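Local coordinates for protein probable mannosyltransferase KTR4 (Saccharomyces cerevisiae, PDB 5A07) that is a probable mannosyltransferase of the glycolipid 2-alpha-mannosyltransferase family, built on a GT-A type glycosyltransferase fold, whose pocket holds GDP and a manganese ion, at residues 130-136 / 241-247. Sequence-based numbering, arbitrary orientation.
Sequences YNKNFGY and INYDVFQ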
loop_
_atom_site.group_PDB
_atom_site.type_symbol
_atom_site.label_atom_id
_atom_site.label_comp_id
_atom_site.label_asym_id
_atom_site.label_seq_id
_atom_site.Cartn_x
_atom_site.Cartn_y
_atom_site.Cartn_z
ATOM N N TYR B 130 14.387 -13.115 -2.481
ATOM C CA TYR B 130 15.011 -12.031 -1.710
ATOM C C TYR B 130 15.695 -12.414 -0.400
ATOM O O TYR B 130 16.949 -12.322 -0.251
ATOM C CB TYR B 130 14.001 -10.902 -1.448
ATOM C CG TYR B 130 14.602 -9.783 -0.590
ATOM C CD1 TYR B 130 15.605 -8.972 -1.082
ATOM C CD2 TYR B 130 14.219 -9.582 0.715
ATOM C CE1 TYR B 130 16.172 -7.980 -0.339
ATOM C CE2 TYR B 130 14.791 -8.556 1.525
ATOM C CZ TYR B 130 15.773 -7.769 0.970
ATOM O OH TYR B 130 16.337 -6.740 1.666
ATOM N N ASN B 131 14.902 -12.838 0.548
ATOM C CA ASN B 131 15.352 -12.850 1.918
ATOM C C ASN B 131 16.388 -13.909 2.291
ATOM O O ASN B 131 17.054 -13.748 3.269
ATOM C CB ASN B 131 14.166 -12.883 2.889
ATOM C CG ASN B 131 14.503 -12.246 4.260
ATOM O OD1 ASN B 131 15.292 -11.318 4.358
ATOM N ND2 ASN B 131 13.972 -12.852 5.332
ATOM N N LYS B 132 16.559 -14.955 1.483
ATOM C CA LYS B 132 17.554 -15.960 1.785
ATOM C C LYS B 132 18.932 -15.339 1.717
ATOM O O LYS B 132 19.839 -15.841 2.349
ATOM C CB LYS B 132 17.477 -17.146 0.836
ATOM C CG LYS B 132 17.990 -16.847 -0.578
ATOM C CD LYS B 132 17.795 -18.040 -1.493
ATOM C CE LYS B 132 18.297 -17.730 -2.897
ATOM N NZ LYS B 132 17.996 -18.927 -3.730
ATOM N N ASN B 133 19.075 -14.226 1.012
ATOM C CA ASN B 133 20.373 -13.571 0.936
ATOM C C ASN B 133 20.592 -12.409 1.884
ATOM O O ASN B 133 21.688 -11.849 1.917
ATOM C CB ASN B 133 20.627 -13.111 -0.521
ATOM C CG ASN B 133 20.792 -14.255 -1.441
ATOM O OD1 ASN B 133 21.386 -15.238 -1.067
ATOM N ND2 ASN B 133 20.174 -14.209 -2.570
ATOM N N PHE B 134 19.572 -12.037 2.644
ATOM C CA PHE B 134 19.642 -10.897 3.537
ATOM C C PHE B 134 19.250 -11.208 4.975
ATOM O O PHE B 134 19.725 -10.578 5.862
ATOM C CB PHE B 134 18.863 -9.731 2.943
ATOM C CG PHE B 134 19.494 -9.207 1.726
ATOM C CD1 PHE B 134 20.550 -8.316 1.825
ATOM C CD2 PHE B 134 19.097 -9.611 0.470
ATOM C CE1 PHE B 134 21.238 -7.867 0.702
ATOM C CE2 PHE B 134 19.781 -9.173 -0.651
ATOM C CZ PHE B 134 20.847 -8.289 -0.566
ATOM N N GLY B 135 18.312 -12.130 5.182
ATOM C CA GLY B 135 17.999 -12.690 6.497
ATOM C C GLY B 135 17.293 -11.811 7.466
ATOM O O GLY B 135 17.473 -11.951 8.660
ATOM N N TYR B 136 16.443 -10.899 6.983
ATOM C CA TYR B 136 15.616 -10.098 7.870
ATOM C C TYR B 136 14.669 -11.023 8.615
ATOM O O TYR B 136 14.144 -12.032 8.078
ATOM C CB TYR B 136 14.866 -8.974 7.089
ATOM C CG TYR B 136 15.864 -7.822 6.805
ATOM C CD1 TYR B 136 16.163 -6.897 7.796
ATOM C CD2 TYR B 136 16.537 -7.698 5.598
ATOM C CE1 TYR B 136 17.107 -5.889 7.602
ATOM C CE2 TYR B 136 17.492 -6.711 5.398
ATOM C CZ TYR B 136 17.797 -5.829 6.426
ATOM O OH TYR B 136 18.696 -4.854 6.241
ATOM N N ILE B 241 15.828 -10.195 -6.249
ATOM C CA ILE B 241 16.197 -8.894 -5.726
ATOM C C ILE B 241 17.514 -9.039 -5.004
ATOM O O ILE B 241 17.578 -9.674 -3.947
ATOM C CB ILE B 241 15.133 -8.356 -4.780
ATOM C CG1 ILE B 241 13.821 -8.250 -5.531
ATOM C CG2 ILE B 241 15.574 -6.990 -4.160
ATOM C CD1 ILE B 241 13.787 -7.139 -6.598
ATOM N N ASN B 242 18.564 -8.445 -5.580
ATOM C CA ASN B 242 19.936 -8.645 -5.130
ATOM C C ASN B 242 20.594 -7.436 -4.401
ATOM O O ASN B 242 21.806 -7.289 -4.382
ATOM C CB ASN B 242 20.774 -9.071 -6.328
ATOM C CG ASN B 242 20.463 -10.480 -6.723
ATOM O OD1 ASN B 242 20.419 -11.359 -5.895
ATOM N ND2 ASN B 242 20.249 -10.696 -7.969
ATOM N N TYR B 243 19.781 -6.596 -3.818
ATOM C CA TYR B 243 20.204 -5.515 -2.954
ATOM C C TYR B 243 19.290 -5.509 -1.765
ATOM O O TYR B 243 18.150 -5.961 -1.846
ATOM C CB TYR B 243 20.164 -4.153 -3.663
ATOM C CG TYR B 243 18.803 -3.755 -4.206
ATOM C CD1 TYR B 243 18.375 -4.228 -5.407
ATOM C CD2 TYR B 243 17.957 -2.947 -3.457
ATOM C CE1 TYR B 243 17.133 -3.904 -5.899
ATOM C CE2 TYR B 243 16.730 -2.620 -3.920
ATOM C CZ TYR B 243 16.315 -3.089 -5.147
ATOM O OH TYR B 243 15.102 -2.780 -5.631
ATOM N N ASP B 244 19.794 -4.985 -0.664
ATOM C CA ASP B 244 19.025 -4.815 0.598
ATOM C C ASP B 244 17.997 -3.701 0.432
ATOM O O ASP B 244 18.340 -2.550 0.222
ATOM C CB ASP B 244 19.990 -4.516 1.725
ATOM C CG ASP B 244 19.346 -4.495 3.101
ATOM O OD1 ASP B 244 18.245 -3.924 3.281
ATOM O OD2 ASP B 244 19.930 -5.088 4.029
ATOM N N VAL B 245 16.726 -4.077 0.463
ATOM C CA VAL B 245 15.636 -3.191 0.150
ATOM C C VAL B 245 15.445 -2.141 1.207
ATOM O O VAL B 245 15.295 -0.964 0.906
ATOM C CB VAL B 245 14.333 -4.007 -0.063
ATOM C CG1 VAL B 245 13.104 -3.144 -0.162
ATOM C CG2 VAL B 245 14.439 -4.804 -1.345
ATOM N N PHE B 246 15.499 -2.545 2.462
ATOM C CA PHE B 246 15.436 -1.536 3.549
ATOM C C PHE B 246 16.591 -0.549 3.491
ATOM O O PHE B 246 16.394 0.657 3.700
ATOM C CB PHE B 246 15.370 -2.188 4.928
ATOM C CG PHE B 246 14.202 -3.089 5.161
ATOM C CD1 PHE B 246 12.943 -2.753 4.773
ATOM C CD2 PHE B 246 14.346 -4.238 5.899
ATOM C CE1 PHE B 246 11.865 -3.544 5.075
ATOM C CE2 PHE B 246 13.246 -5.057 6.172
ATOM C CZ PHE B 246 12.001 -4.691 5.753
ATOM N N GLN B 247 17.771 -1.016 3.209
ATOM C CA GLN B 247 18.938 -0.090 3.107
ATOM C C GLN B 247 18.799 0.818 1.889
ATOM O O GLN B 247 19.234 1.948 1.950
ATOM C CB GLN B 247 20.312 -0.837 3.083
ATOM C CG GLN B 247 20.604 -1.601 4.367
ATOM C CD GLN B 247 20.919 -0.720 5.582
ATOM O OE1 GLN B 247 20.416 0.357 5.709
ATOM N NE2 GLN B 247 21.775 -1.219 6.475
HETATM O O HOH W 1 18.215 -12.096 -2.808
#
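Tyr136 and Asp244 meet through a short hydrogen bond, 2.5 Å from the tyrosine OH to OD2. The hydroxyl donates to the syn lone pair, and the carboxylate stands almost square to the ring, with planes 84° apart. With CG anti to the backbone N (chi1 -173°), the Asp244 carboxylate reaches this hydroxyl. OD2 also accepts from Gly101 N. The other oxygen, OD1, takes Gln247 N from above the carboxylate plane at 2.9 Å, the capping bond of helix 245-251. One carboxylate therefore ties the helix start to Tyr136. Asp244 CA lies over one face of the Phe134 ring, offset toward its rim. The tip of that ring, CZ, lies 3.4 Å from Tyr243 C.

Phe246 presents its edge to a face of Tyr136 in a T-shaped pair. Its CD2 sits over the ring centre, and the centroids are 4.9 Å apart. The Tyr130 ring turns its edge to the loop, with Tyr243 O in its plane 3.2 Å from CE1. Its OH accepts a nearly straight bond from Val245 N (2.9 Å, 164°), while Ile241 CG2 packs against Tyr130 CD1 at 3.7 Å. A water donates to both Tyr130 O and Ile241 O and accepts from Asn133 ND2. Within 130-136, the Asn131 amide pairs with the backbone N and O of Tyr136, bracing the turn.

The contact joins the return limb of a beta-alpha-beta crossover, between helix 116-131 and strand 138-142, to an Asp N-cap in the GT-A type fold.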